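Local atomic coordinates of diaminopropionate ammonia-lyase (PDB entry 4D9N), a protein that catalyses the pyridoxal 5'-phosphate-dependent alpha,beta-elimination of both L- and D-2,3-diaminopropionate to pyruvate and ammonia, working as a homodimer. Residues A[47-52]-A[61-66]; A[91-96]-A[111-116]; A[117-122]-A[138-143]; A[188-193]-A[293-298]; A[226-231]-A[256-261]. All coordinates share one frame; numbering follows the deposited sequence.

Interaction 1 of 5, residues A[47-52]-A[61-66]; sequences LCALDD and KILVKD
Cys48 and Val64 face each other as an antiparallel hydrogen-bonded pair. Cys48 N gives to Val64 O at 2.8 Å, and Val64 N returns the bond to Cys48 O at 2.9 Å. Leu50 N adds a third bond to Ile62 O, just where the chain leaves the strand for a helix. Leu47 with Lys65 and Ala49 with Leu63 form the non-hydrogen-bonded pairs. On their face Leu47 CD1 lies 4.0 Å from Leu63 CB. Leu47 holds CG anti to the backbone N (chi1 -176°), which carries CD1 toward the neighbouring strand. Leu63 CD2 packs on Ala49 CB at 3.9 Å. On the Cys48 and Val64 face, Leu50 CD1 meets Val64 CG2 at 3.7 Å. A salt bridge closes the end of the ladder: Lys61 NZ reaches Asp51 OD1 at 3.0 Å on the syn side of the carboxylate. The lysine bends only near its tip and runs alongside the aspartate. The Lys65 amine is taken up by Thr45 O, Glu212 and Gln216. The two strands form one margin of the mixed sheet, with 47-49 outermost and 61-66 bonded on its other edge to strand 370-375. Helix 197-219 covers Leu47 and Leu63.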
# COMPACT_ATOMS: atom_id res chain seq x y z
N LEU A 47 -0.96 -18.52 5.18
CA LEU A 47 0.27 -18.16 5.87
C LEU A 47 1.22 -17.62 4.81
O LEU A 47 1.82 -18.38 4.05
CB LEU A 47 0.88 -19.37 6.59
CG LEU A 47 2.13 -19.09 7.43
CD1 LEU A 47 1.78 -18.30 8.69
CD2 LEU A 47 2.84 -20.38 7.79
N CYS A 48 1.32 -16.30 4.75
CA CYS A 48 2.05 -15.62 3.68
C CYS A 48 3.53 -15.49 4.00
O CYS A 48 3.90 -15.04 5.09
CB CYS A 48 1.43 -14.25 3.40
SG CYS A 48 -0.34 -14.29 3.02
N ALA A 49 4.37 -15.89 3.05
CA ALA A 49 5.82 -15.81 3.18
C ALA A 49 6.33 -14.50 2.59
O ALA A 49 6.35 -14.31 1.37
CB ALA A 49 6.49 -16.99 2.50
N LEU A 50 6.75 -13.59 3.47
CA LEU A 50 7.28 -12.30 3.06
C LEU A 50 8.80 -12.35 2.93
O LEU A 50 9.52 -11.76 3.73
CB LEU A 50 6.85 -11.20 4.04
CG LEU A 50 5.35 -11.05 4.34
CD1 LEU A 50 5.12 -9.96 5.37
CD2 LEU A 50 4.55 -10.78 3.08
N ASP A 51 9.26 -13.07 1.90
CA ASP A 51 10.68 -13.32 1.68
C ASP A 51 11.51 -12.05 1.51
O ASP A 51 12.60 -11.93 2.09
CB ASP A 51 10.88 -14.23 0.46
CG ASP A 51 10.38 -15.65 0.68
OD1 ASP A 51 10.00 -16.01 1.83
OD2 ASP A 51 10.37 -16.42 -0.30
N ASP A 52 11.00 -11.11 0.73
CA ASP A 52 11.73 -9.89 0.40
C ASP A 52 11.82 -8.92 1.57
O ASP A 52 12.82 -8.22 1.71
CB ASP A 52 11.12 -9.22 -0.84
CG ASP A 52 11.26 -10.06 -2.10
OD1 ASP A 52 12.04 -11.04 -2.08
OD2 ASP A 52 10.60 -9.75 -3.10
N LYS A 61 13.26 -15.56 7.34
CA LYS A 61 11.88 -15.58 6.86
C LYS A 61 10.92 -14.89 7.82
O LYS A 61 11.09 -14.97 9.04
CB LYS A 61 11.41 -17.02 6.60
CG LYS A 61 11.60 -17.48 5.17
CD LYS A 61 11.28 -18.96 5.01
CE LYS A 61 11.18 -19.36 3.55
NZ LYS A 61 9.94 -18.82 2.91
N ILE A 62 9.93 -14.20 7.26
CA ILE A 62 8.81 -13.66 8.02
C ILE A 62 7.53 -14.29 7.48
O ILE A 62 7.26 -14.22 6.28
CB ILE A 62 8.75 -12.12 7.95
CG1 ILE A 62 10.03 -11.50 8.53
CG2 ILE A 62 7.51 -11.59 8.67
CD1 ILE A 62 10.24 -10.05 8.16
N LEU A 63 6.77 -14.92 8.37
CA LEU A 63 5.54 -15.61 7.99
C LEU A 63 4.34 -14.98 8.68
O LEU A 63 4.33 -14.83 9.91
CB LEU A 63 5.62 -17.10 8.33
CG LEU A 63 6.80 -17.89 7.73
CD1 LEU A 63 6.92 -19.26 8.39
CD2 LEU A 63 6.68 -18.03 6.22
N VAL A 64 3.33 -14.60 7.90
CA VAL A 64 2.16 -13.91 8.44
C VAL A 64 0.88 -14.71 8.26
O VAL A 64 0.46 -14.99 7.13
CB VAL A 64 2.01 -12.49 7.85
CG1 VAL A 64 0.84 -11.76 8.49
CG2 VAL A 64 3.29 -11.68 8.04
N LYS A 65 0.26 -15.06 9.38
CA LYS A 65 -1.03 -15.74 9.40
C LYS A 65 -2.12 -14.70 9.18
O LYS A 65 -2.38 -13.86 10.05
CB LYS A 65 -1.24 -16.47 10.73
CG LYS A 65 -2.44 -17.39 10.80
CD LYS A 65 -2.32 -18.55 9.83
CE LYS A 65 -3.36 -19.62 10.09
NZ LYS A 65 -3.56 -20.47 8.89
N ASP A 66 -2.76 -14.75 8.00
CA ASP A 66 -3.72 -13.73 7.58
C ASP A 66 -5.15 -14.08 8.00
O ASP A 66 -5.91 -14.68 7.24
CB ASP A 66 -3.65 -13.51 6.06
CG ASP A 66 -4.45 -12.30 5.59
OD1 ASP A 66 -4.99 -11.55 6.44
OD2 ASP A 66 -4.52 -12.08 4.37

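Interaction 2 of 5, residues A[91-96]-A[111-116]; sequences EKYHLD and EKMTFA
Tyr93 and Met113 reach for each other from opposite directions. The methyl CE of Met113 ends 3.6 Å from Tyr93 CE2 and approaches the ring obliquely. The same methyl touches Lys92 CB at 3.6 Å, so it is wedged between the tyrosine ring and the lysine chain. The bend at the end of Met113 (chi3 -138°) turns CE into that place. The Lys92 and Met113 chains pass in opposite senses, and Lys92 CD also comes 4.0 Å from Met113 SD. Lys92 CG lies over one face of the Tyr93 ring, offset toward its rim. Glu111 takes the ring from another side. Its OE1 sits in the ring plane, at the edge, 3.5 Å from Tyr93 CE1. The carboxylate is turned 48° from the ring. Lys92 runs nearly perpendicular to Glu111, and the ion pair from Lys92 NZ to Glu111 OE1 is long, at 3.8 Å. The same NZ makes a weak hydrogen bond to Tyr93 OH. That hydroxyl also stands 2.9 Å from Glu111 O. The charged groups lie at the protein surface, while Met113 is buried and also touches Leu89 of helix 81-92. This is a helix end packed against the lead-in to a strand: Tyr93 follows helix 81-92, and residues 111-113 run into strand 114-118 of the four-stranded parallel sheet, away from the active site.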
# COMPACT_ATOMS: atom_id res chain seq x y z
N GLU A 91 -23.93 -28.28 26.30
CA GLU A 91 -24.02 -28.50 27.74
C GLU A 91 -25.45 -28.34 28.26
O GLU A 91 -25.97 -29.22 28.95
CB GLU A 91 -23.07 -27.56 28.50
N LYS A 92 -26.09 -27.23 27.90
CA LYS A 92 -27.43 -26.90 28.39
C LYS A 92 -28.53 -27.76 27.75
O LYS A 92 -29.45 -28.20 28.43
CB LYS A 92 -27.72 -25.41 28.20
CG LYS A 92 -29.00 -24.92 28.87
CD LYS A 92 -29.12 -23.40 28.83
CE LYS A 92 -30.46 -22.92 29.37
NZ LYS A 92 -31.59 -23.21 28.45
N TYR A 93 -28.41 -27.99 26.44
CA TYR A 93 -29.44 -28.74 25.71
C TYR A 93 -29.08 -30.21 25.49
O TYR A 93 -29.67 -30.87 24.62
CB TYR A 93 -29.78 -28.04 24.39
CG TYR A 93 -30.32 -26.63 24.56
CD1 TYR A 93 -31.35 -26.37 25.46
CD2 TYR A 93 -29.80 -25.57 23.81
CE1 TYR A 93 -31.85 -25.09 25.61
CE2 TYR A 93 -30.30 -24.29 23.96
CZ TYR A 93 -31.32 -24.05 24.86
OH TYR A 93 -31.82 -22.77 25.02
N HIS A 94 -28.14 -30.72 26.28
CA HIS A 94 -27.75 -32.13 26.29
C HIS A 94 -27.51 -32.69 24.91
O HIS A 94 -28.26 -33.55 24.42
CB HIS A 94 -28.77 -32.98 27.06
N LEU A 95 -26.46 -32.19 24.26
CA LEU A 95 -26.06 -32.64 22.93
C LEU A 95 -24.56 -32.94 22.92
O LEU A 95 -23.85 -32.59 23.87
CB LEU A 95 -26.38 -31.56 21.89
CG LEU A 95 -27.83 -31.09 21.73
CD1 LEU A 95 -27.87 -29.67 21.19
CD2 LEU A 95 -28.65 -32.03 20.85
N ASP A 96 -24.09 -33.59 21.86
CA ASP A 96 -22.66 -33.84 21.71
C ASP A 96 -22.06 -32.93 20.64
O ASP A 96 -22.64 -32.75 19.56
CB ASP A 96 -22.39 -35.32 21.38
CG ASP A 96 -20.93 -35.72 21.60
OD1 ASP A 96 -20.14 -34.90 22.12
OD2 ASP A 96 -20.58 -36.86 21.25
N GLU A 111 -36.62 -23.46 23.54
CA GLU A 111 -35.93 -22.51 24.41
C GLU A 111 -34.77 -21.85 23.67
O GLU A 111 -33.92 -22.54 23.10
CB GLU A 111 -35.42 -23.21 25.68
CG GLU A 111 -36.50 -23.90 26.50
CD GLU A 111 -35.95 -24.71 27.66
OE1 GLU A 111 -34.77 -25.11 27.62
OE2 GLU A 111 -36.71 -24.94 28.63
N LYS A 112 -34.76 -20.52 23.67
CA LYS A 112 -33.71 -19.75 23.01
C LYS A 112 -32.78 -19.13 24.05
O LYS A 112 -33.23 -18.55 25.04
CB LYS A 112 -34.31 -18.63 22.15
CG LYS A 112 -35.28 -19.09 21.07
CD LYS A 112 -34.60 -19.30 19.73
CE LYS A 112 -35.62 -19.58 18.64
NZ LYS A 112 -35.01 -19.63 17.28
N MET A 113 -31.47 -19.28 23.83
CA MET A 113 -30.48 -18.62 24.67
C MET A 113 -30.24 -17.19 24.20
O MET A 113 -30.35 -16.90 23.01
CB MET A 113 -29.16 -19.38 24.65
CG MET A 113 -29.18 -20.70 25.41
SD MET A 113 -27.53 -21.10 26.02
CE MET A 113 -27.46 -22.85 25.65
N THR A 114 -29.94 -16.31 25.14
CA THR A 114 -29.53 -14.95 24.82
C THR A 114 -28.11 -14.72 25.30
O THR A 114 -27.84 -14.73 26.51
CB THR A 114 -30.50 -13.90 25.41
OG1 THR A 114 -31.84 -14.19 25.00
CG2 THR A 114 -30.12 -12.50 24.95
N PHE A 115 -27.20 -14.51 24.35
CA PHE A 115 -25.79 -14.28 24.64
C PHE A 115 -25.49 -12.80 24.73
O PHE A 115 -25.72 -12.05 23.78
CB PHE A 115 -24.90 -14.94 23.59
CG PHE A 115 -25.08 -16.43 23.48
CD1 PHE A 115 -24.60 -17.28 24.47
CD2 PHE A 115 -25.73 -16.98 22.38
CE1 PHE A 115 -24.77 -18.65 24.37
CE2 PHE A 115 -25.89 -18.35 22.27
CZ PHE A 115 -25.42 -19.18 23.27
N ALA A 116 -24.98 -12.38 25.88
CA ALA A 116 -24.65 -10.98 26.12
C ALA A 116 -23.15 -10.79 26.19
O ALA A 116 -22.45 -11.52 26.91
CB ALA A 116 -25.32 -10.49 27.40

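Interaction 3 of 5, residues A[117-122]-A[138-143]; sequences TTTDGN and AVIYMP. With DSN (D-serine), chain C.
The Tyr141 ring has Thr117 O at its edge, near the ring plane. The side chain also touches Thr171 and Thr175 of helix 168-182, and Trp184. The two backbones form a parallel ladder. Thr117 N bonds to Val139 O, Tyr141 N to Thr117 O, and Thr119 N to Tyr141 O at 3.0 Å. On the Thr117 and Ile140 face the side chains run alongside, with Thr117 CG2 3.6 Å from Ile140 CD1. Thr119 CG2 touches Ile140 CG2 at 3.7 Å. With OG1 anti to the backbone N (chi1 -164°), Thr119 turns its hydroxyl away from that methyl contact and onto the D-serine. Thr119 OG1 gives a hydrogen bond to the ligand's O at 2.6 Å. It also accepts from Gly121 N at 3.0 Å, an ST turn, and Gly124 N bonds to the same hydroxyl. A valine here would probably leave both the ligand carboxylate and Gly121 N without this partner, loosening the turn. Asp120 N adds a longer bond to the same ligand oxygen, and Asp120 OD1 accepts from the ligand OG at 3.0 Å. Met142 CE packs against the turn, 3.6 Å from Asp120 C. Asp120 is the probable proton acceptor for the L-isomer. Strand 114-118, helix 122-133 and strand 137-142 make a beta-alpha-beta crossover, with the substrate loop at the carboxyl end of the first strand.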
# COMPACT_ATOMS: atom_id res chain seq x y z
N THR A 117 -22.64 -9.82 25.44
CA THR A 117 -21.21 -9.50 25.47
C THR A 117 -20.89 -8.04 25.14
O THR A 117 -21.67 -7.36 24.47
CB THR A 117 -20.38 -10.47 24.59
OG1 THR A 117 -19.05 -10.57 25.12
CG2 THR A 117 -20.32 -10.00 23.14
N THR A 118 -19.75 -7.58 25.65
CA THR A 118 -19.22 -6.26 25.37
C THR A 118 -18.02 -6.41 24.45
O THR A 118 -17.14 -7.24 24.69
CB THR A 118 -18.79 -5.53 26.66
OG1 THR A 118 -19.90 -5.45 27.56
CG2 THR A 118 -18.30 -4.12 26.37
N THR A 119 -17.99 -5.60 23.39
CA THR A 119 -16.89 -5.62 22.44
C THR A 119 -16.55 -4.23 21.93
O THR A 119 -17.38 -3.32 21.97
CB THR A 119 -17.20 -6.54 21.24
OG1 THR A 119 -15.98 -6.84 20.53
CG2 THR A 119 -18.19 -5.89 20.28
N ASP A 120 -15.32 -4.07 21.44
CA ASP A 120 -14.95 -2.89 20.68
C ASP A 120 -14.83 -3.24 19.20
O ASP A 120 -14.36 -2.43 18.39
CB ASP A 120 -13.66 -2.25 21.23
CG ASP A 120 -12.49 -3.23 21.30
OD1 ASP A 120 -11.58 -2.99 22.12
OD2 ASP A 120 -12.49 -4.23 20.54
N GLY A 121 -15.26 -4.46 18.85
CA GLY A 121 -15.26 -4.89 17.45
C GLY A 121 -15.45 -6.37 17.16
O GLY A 121 -16.57 -6.83 16.95
N ASN A 122 -14.34 -7.11 17.13
CA ASN A 122 -14.31 -8.47 16.58
C ASN A 122 -15.00 -9.55 17.42
O ASN A 122 -15.73 -10.39 16.88
CB ASN A 122 -12.87 -8.89 16.26
CG ASN A 122 -12.21 -7.98 15.24
OD1 ASN A 122 -12.85 -7.53 14.28
ND2 ASN A 122 -10.93 -7.72 15.43
N ALA A 138 -28.53 -12.55 20.44
CA ALA A 138 -27.32 -11.85 20.85
C ALA A 138 -27.58 -10.39 21.18
O ALA A 138 -28.21 -9.66 20.40
CB ALA A 138 -26.23 -11.98 19.79
N VAL A 139 -27.12 -9.97 22.35
CA VAL A 139 -27.16 -8.57 22.77
C VAL A 139 -25.73 -8.09 22.97
O VAL A 139 -25.05 -8.49 23.92
CB VAL A 139 -28.00 -8.36 24.05
CG1 VAL A 139 -28.05 -6.88 24.42
CG2 VAL A 139 -29.41 -8.89 23.86
N ILE A 140 -25.27 -7.24 22.05
CA ILE A 140 -23.89 -6.78 22.01
C ILE A 140 -23.79 -5.31 22.40
O ILE A 140 -24.40 -4.45 21.77
CB ILE A 140 -23.25 -6.99 20.61
CG1 ILE A 140 -23.59 -8.38 20.03
CG2 ILE A 140 -21.75 -6.73 20.66
CD1 ILE A 140 -23.08 -9.58 20.81
N TYR A 141 -23.03 -5.04 23.45
CA TYR A 141 -22.80 -3.67 23.91
C TYR A 141 -21.44 -3.17 23.44
O TYR A 141 -20.48 -3.94 23.37
CB TYR A 141 -22.87 -3.59 25.43
CG TYR A 141 -24.23 -3.84 26.03
CD1 TYR A 141 -24.66 -5.13 26.33
CD2 TYR A 141 -25.09 -2.78 26.33
CE1 TYR A 141 -25.91 -5.36 26.89
CE2 TYR A 141 -26.34 -3.00 26.89
CZ TYR A 141 -26.74 -4.29 27.17
OH TYR A 141 -27.98 -4.52 27.73
N MET A 142 -21.38 -1.88 23.11
CA MET A 142 -20.15 -1.25 22.65
C MET A 142 -19.93 0.09 23.36
O MET A 142 -20.90 0.83 23.59
CB MET A 142 -20.15 -1.08 21.13
CG MET A 142 -20.26 -2.38 20.34
SD MET A 142 -19.95 -2.22 18.57
CE MET A 142 -18.17 -2.07 18.54
N PRO A 143 -18.68 0.41 23.72
CA PRO A 143 -18.36 1.67 24.40
C PRO A 143 -18.42 2.90 23.48
O PRO A 143 -18.46 2.76 22.25
CB PRO A 143 -16.92 1.46 24.89
CG PRO A 143 -16.36 0.43 23.98
CD PRO A 143 -17.50 -0.48 23.65
N DSN C . -11.01 -8.52 22.81
CA DSN C . -11.43 -7.15 22.39
C DSN C . -12.65 -7.24 21.50
O DSN C . -13.78 -6.95 21.89
OXT DSN C . -12.56 -7.63 20.33
CB DSN C . -11.67 -6.32 23.65
OG DSN C . -10.68 -5.29 23.74

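Interaction 4 of 5, residues A[188-193]-A[293-298]; sequences QDTAWE and EPNPLG. With DSN (D-serine), chain C.
Asn295 and Ala191 hold the close-packed part of this contact. Asn295 CG is anti to its own N (chi1 -166°), which swings the amide across to the 189-191 backbone. Asn295 OD1 lies 3.4 Å from Ala191 CB and takes a weak, bent hydrogen bond from Ala191 N. It also accepts a weak bond from Leu297 N at 3.3 Å, capping the helix that starts at Pro296. The amide nitrogen ND2 turns the other way and lies 3.2 Å from both Asp189 O and Thr190 CA. The Thr190 and Asn295 side chains run antiparallel, with Thr190 OG1 3.7 Å from Asn295 ND2. Ala191 CB also packs against Pro296 CD and Leu297 CD1, each at 3.9 Å. Ala191 O comes 3.2 Å from Pro296 CD. A leucine in place of Asn295, with no oxygen to accept, would probably leave Leu297 N and Ala191 N without this shared partner and the helix start less firmly tied to the loop. The contact gives way to solvent at its ends, where Glu193 and Glu293 are exposed, and Trp192 turns its ring away to stack on Tyr195. On the inner side Asp189 OD2 accepts from the D-serine N at 2.7 Å, so the loop that packs on Asn295 also holds the ligand amine. The loop 188-193 follows strand 185-186 and leads toward helix 197-219. That helix touches Asn295 and Leu297 through Met203, while helix 296-305 sets out from the cap.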
# COMPACT_ATOMS: atom_id res chain seq x y z
N GLN A 188 -17.93 -13.42 27.63
CA GLN A 188 -16.74 -12.57 27.52
C GLN A 188 -15.48 -13.36 27.20
O GLN A 188 -15.31 -14.49 27.65
CB GLN A 188 -16.52 -11.74 28.78
CG GLN A 188 -17.45 -10.55 28.95
CD GLN A 188 -17.44 -9.58 27.78
OE1 GLN A 188 -18.49 -9.10 27.36
NE2 GLN A 188 -16.25 -9.29 27.24
N ASP A 189 -14.59 -12.73 26.43
CA ASP A 189 -13.31 -13.34 26.07
C ASP A 189 -12.23 -13.11 27.13
O ASP A 189 -11.03 -13.15 26.83
CB ASP A 189 -12.84 -12.85 24.68
CG ASP A 189 -12.73 -11.33 24.59
OD1 ASP A 189 -13.36 -10.61 25.39
OD2 ASP A 189 -12.00 -10.86 23.70
N THR A 190 -12.66 -12.88 28.37
CA THR A 190 -11.74 -12.74 29.50
C THR A 190 -12.27 -13.44 30.76
O THR A 190 -13.48 -13.69 30.89
CB THR A 190 -11.39 -11.26 29.80
OG1 THR A 190 -10.31 -11.20 30.74
CG2 THR A 190 -12.60 -10.49 30.35
N ALA A 191 -11.36 -13.77 31.67
CA ALA A 191 -11.71 -14.54 32.86
C ALA A 191 -11.64 -13.72 34.15
O ALA A 191 -10.87 -12.77 34.26
CB ALA A 191 -10.82 -15.77 32.97
N TRP A 192 -12.48 -14.11 35.11
CA TRP A 192 -12.40 -13.60 36.48
C TRP A 192 -12.92 -14.66 37.42
O TRP A 192 -13.40 -15.70 36.97
CB TRP A 192 -13.16 -12.29 36.63
CG TRP A 192 -14.62 -12.34 36.21
CD1 TRP A 192 -15.72 -12.61 37.02
CD2 TRP A 192 -15.17 -12.11 34.87
NE1 TRP A 192 -16.88 -12.56 36.28
CE2 TRP A 192 -16.62 -12.27 34.99
CE3 TRP A 192 -14.62 -11.80 33.62
CZ2 TRP A 192 -17.47 -12.13 33.90
CZ3 TRP A 192 -15.49 -11.66 32.54
CH2 TRP A 192 -16.88 -11.82 32.67
N GLU A 193 -12.81 -14.40 38.72
CA GLU A 193 -13.30 -15.34 39.74
C GLU A 193 -14.78 -15.67 39.54
O GLU A 193 -15.65 -14.80 39.65
CB GLU A 193 -13.08 -14.78 41.15
CG GLU A 193 -11.65 -14.90 41.66
CD GLU A 193 -11.54 -14.67 43.15
OE1 GLU A 193 -12.46 -15.08 43.89
OE2 GLU A 193 -10.54 -14.07 43.59
N GLU A 293 -7.50 -5.08 32.68
CA GLU A 293 -6.86 -6.05 33.57
C GLU A 293 -6.62 -7.37 32.81
O GLU A 293 -7.51 -7.83 32.09
CB GLU A 293 -7.70 -6.30 34.83
CG GLU A 293 -6.89 -6.23 36.11
CD GLU A 293 -7.72 -6.47 37.36
OE1 GLU A 293 -7.72 -5.58 38.24
OE2 GLU A 293 -8.35 -7.54 37.47
N PRO A 294 -5.42 -7.97 32.97
CA PRO A 294 -5.04 -9.16 32.20
C PRO A 294 -5.94 -10.36 32.44
O PRO A 294 -6.53 -10.51 33.52
CB PRO A 294 -3.62 -9.47 32.70
CG PRO A 294 -3.14 -8.21 33.33
CD PRO A 294 -4.35 -7.56 33.90
N ASN A 295 -6.05 -11.21 31.42
CA ASN A 295 -6.78 -12.47 31.50
C ASN A 295 -5.97 -13.51 32.27
O ASN A 295 -4.91 -13.93 31.80
CB ASN A 295 -7.08 -12.96 30.07
CG ASN A 295 -8.11 -14.06 30.02
OD1 ASN A 295 -8.20 -14.90 30.92
ND2 ASN A 295 -8.89 -14.08 28.95
N PRO A 296 -6.45 -13.92 33.46
CA PRO A 296 -5.75 -14.86 34.34
C PRO A 296 -5.31 -16.16 33.66
O PRO A 296 -4.19 -16.61 33.88
CB PRO A 296 -6.78 -15.16 35.43
CG PRO A 296 -7.65 -13.95 35.46
CD PRO A 296 -7.76 -13.52 34.02
N LEU A 297 -6.19 -16.73 32.84
CA LEU A 297 -5.89 -17.97 32.12
C LEU A 297 -4.80 -17.75 31.08
O LEU A 297 -3.94 -18.62 30.87
CB LEU A 297 -7.15 -18.54 31.46
CG LEU A 297 -8.39 -18.87 32.29
CD1 LEU A 297 -9.59 -19.07 31.38
CD2 LEU A 297 -8.18 -20.09 33.18
N GLY A 298 -4.85 -16.60 30.41
CA GLY A 298 -3.82 -16.20 29.45
C GLY A 298 -2.53 -15.82 30.15
O GLY A 298 -1.44 -16.19 29.71
N DSN C . -11.01 -8.52 22.81
CA DSN C . -11.43 -7.15 22.39
C DSN C . -12.65 -7.24 21.50
O DSN C . -13.78 -6.95 21.89
OXT DSN C . -12.56 -7.63 20.33
CB DSN C . -11.67 -6.32 23.65
OG DSN C . -10.68 -5.29 23.74

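Interaction 5 of 5, residues A[226-231]-A[256-261]; sequences HVLLQA and IIVEPD
Leu228 and Ile256 pair side by side across two parallel strands, their CD1 atoms 3.9 Å apart. Backbone hydrogen bonds come first. Ile256 N gives to Val227 O and Leu229 N to Ile256 O, both at 2.8 Å. Val258 N then bonds to Leu229 O, and Ala231 N to Val258 O. Between them lie CA-H...O contacts, such as Leu228 CA to Ile256 O at 3.3 Å. Apolar side chains meet on both faces. On one, Leu228, with CG anti to the carbonyl carbon (chi1 -85°), splits its branches: CD1 goes to Ile256, while CD2 crosses to Val258 CG2 at 3.9 Å. On the other, Ala231 CB rests on Ile257 CG2 at 3.7 Å. Ile256 CD1 lies at the edge of the His226 ring, near its plane. The polar side chains turn to other partners. His226 NE2 bonds to Leu363 O, Gln230 NE2 to Ile374 O and Ser339 O, and the Glu259 carboxylate to the backbone nitrogens of Ile266 and Tyr267. The strands belong to a beta-alpha-beta unit joined by helix 235-248. In the large mixed sheet strand 226-230 neighbours 370-375 and strand 254-260 neighbours 308-312, while helix 338-351 covers Leu228 and Val258.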
# COMPACT_ATOMS: atom_id res chain seq x y z
N HIS A 226 11.03 -17.64 16.13
CA HIS A 226 10.37 -16.54 16.83
C HIS A 226 8.89 -16.52 16.61
O HIS A 226 8.39 -17.04 15.60
CB HIS A 226 10.96 -15.20 16.38
CG HIS A 226 12.37 -14.95 16.87
ND1 HIS A 226 13.42 -15.71 16.51
CD2 HIS A 226 12.87 -13.96 17.71
CE1 HIS A 226 14.53 -15.24 17.09
NE2 HIS A 226 14.20 -14.17 17.83
N VAL A 227 8.16 -15.92 17.55
CA VAL A 227 6.74 -15.62 17.36
C VAL A 227 6.36 -14.31 18.07
O VAL A 227 6.64 -14.12 19.26
CB VAL A 227 5.81 -16.80 17.78
CG1 VAL A 227 5.85 -17.05 19.28
CG2 VAL A 227 4.38 -16.56 17.30
N LEU A 228 5.74 -13.41 17.32
CA LEU A 228 5.19 -12.18 17.88
C LEU A 228 3.67 -12.32 18.02
O LEU A 228 3.00 -12.76 17.08
CB LEU A 228 5.55 -10.96 17.04
CG LEU A 228 6.91 -10.32 17.32
CD1 LEU A 228 8.03 -11.00 16.55
CD2 LEU A 228 6.89 -8.83 16.99
N LEU A 229 3.16 -11.96 19.19
CA LEU A 229 1.74 -12.09 19.48
C LEU A 229 1.21 -10.81 20.12
O LEU A 229 1.61 -10.46 21.24
CB LEU A 229 1.48 -13.29 20.39
CG LEU A 229 1.92 -14.69 19.93
CD1 LEU A 229 1.91 -15.66 21.09
CD2 LEU A 229 1.04 -15.19 18.80
N GLN A 230 0.33 -10.11 19.41
CA GLN A 230 -0.33 -8.93 19.97
C GLN A 230 -1.31 -9.35 21.06
O GLN A 230 -2.06 -10.31 20.89
CB GLN A 230 -1.02 -8.08 18.89
CG GLN A 230 -2.01 -8.82 17.99
CD GLN A 230 -1.34 -9.45 16.78
OE1 GLN A 230 -0.61 -10.44 16.90
NE2 GLN A 230 -1.59 -8.88 15.61
N ALA A 231 -1.28 -8.64 22.19
CA ALA A 231 -2.11 -9.03 23.34
C ALA A 231 -2.93 -7.89 23.94
O ALA A 231 -2.38 -6.86 24.35
CB ALA A 231 -1.25 -9.70 24.40
N ILE A 256 7.42 -13.20 21.74
CA ILE A 256 7.35 -11.79 22.08
C ILE A 256 5.90 -11.32 22.11
O ILE A 256 5.15 -11.48 21.14
CB ILE A 256 8.17 -10.92 21.09
CG1 ILE A 256 9.62 -11.40 21.01
CG2 ILE A 256 8.13 -9.46 21.51
CD1 ILE A 256 10.32 -11.04 19.71
N ILE A 257 5.51 -10.73 23.24
CA ILE A 257 4.15 -10.21 23.41
C ILE A 257 4.15 -8.70 23.22
O ILE A 257 4.91 -7.98 23.88
CB ILE A 257 3.53 -10.65 24.76
CG1 ILE A 257 2.99 -12.08 24.66
CG2 ILE A 257 2.39 -9.73 25.18
CD1 ILE A 257 4.04 -13.18 24.64
N VAL A 258 3.30 -8.23 22.31
CA VAL A 258 3.30 -6.84 21.87
C VAL A 258 2.04 -6.11 22.34
O VAL A 258 0.92 -6.58 22.12
CB VAL A 258 3.43 -6.75 20.33
CG1 VAL A 258 3.34 -5.31 19.85
CG2 VAL A 258 4.72 -7.40 19.86
N GLU A 259 2.24 -4.96 22.99
CA GLU A 259 1.14 -4.14 23.50
C GLU A 259 1.37 -2.64 23.25
O GLU A 259 2.51 -2.18 23.29
CB GLU A 259 0.95 -4.37 24.99
CG GLU A 259 0.29 -5.69 25.36
CD GLU A 259 0.07 -5.84 26.85
OE1 GLU A 259 -1.07 -6.13 27.25
OE2 GLU A 259 1.05 -5.66 27.62
N PRO A 260 0.28 -1.89 23.00
CA PRO A 260 0.36 -0.42 22.99
C PRO A 260 0.62 0.11 24.39
O PRO A 260 0.11 -0.45 25.37
CB PRO A 260 -1.03 -0.00 22.50
CG PRO A 260 -1.92 -1.16 22.82
CD PRO A 260 -1.06 -2.37 22.65
N ASP A 261 1.40 1.18 24.49
CA ASP A 261 1.89 1.67 25.79
C ASP A 261 0.82 2.34 26.67
O ASP A 261 1.07 2.59 27.86
CB ASP A 261 3.11 2.58 25.60
CG ASP A 261 2.75 3.94 25.02
OD1 ASP A 261 2.02 4.00 24.02
OD2 ASP A 261 3.23 4.96 25.58

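From the N terminus, interaction 1 closes a short loop around helix 51-57 at the margin of the mixed sheet. Interaction 2 then joins the end of helix 81-92 to the approach of strand 114-118. Interaction 3 follows directly on that strand and closes its crossover to strand 137-142. The two touch where Phe115 O bonds Val139 N. Interaction 4 closes the longest loop, and interaction 5 is nested inside it, pairing two central strands of the mixed sheet. Interactions 3 and 4 meet through Gln188 and both hold the D-serine. Thus 2 and 3 build the parallel-sheet part, 1 and 5 the mixed-sheet part, and 4 ties the ligand-binding loop 188-193 to the start of helix 296-305.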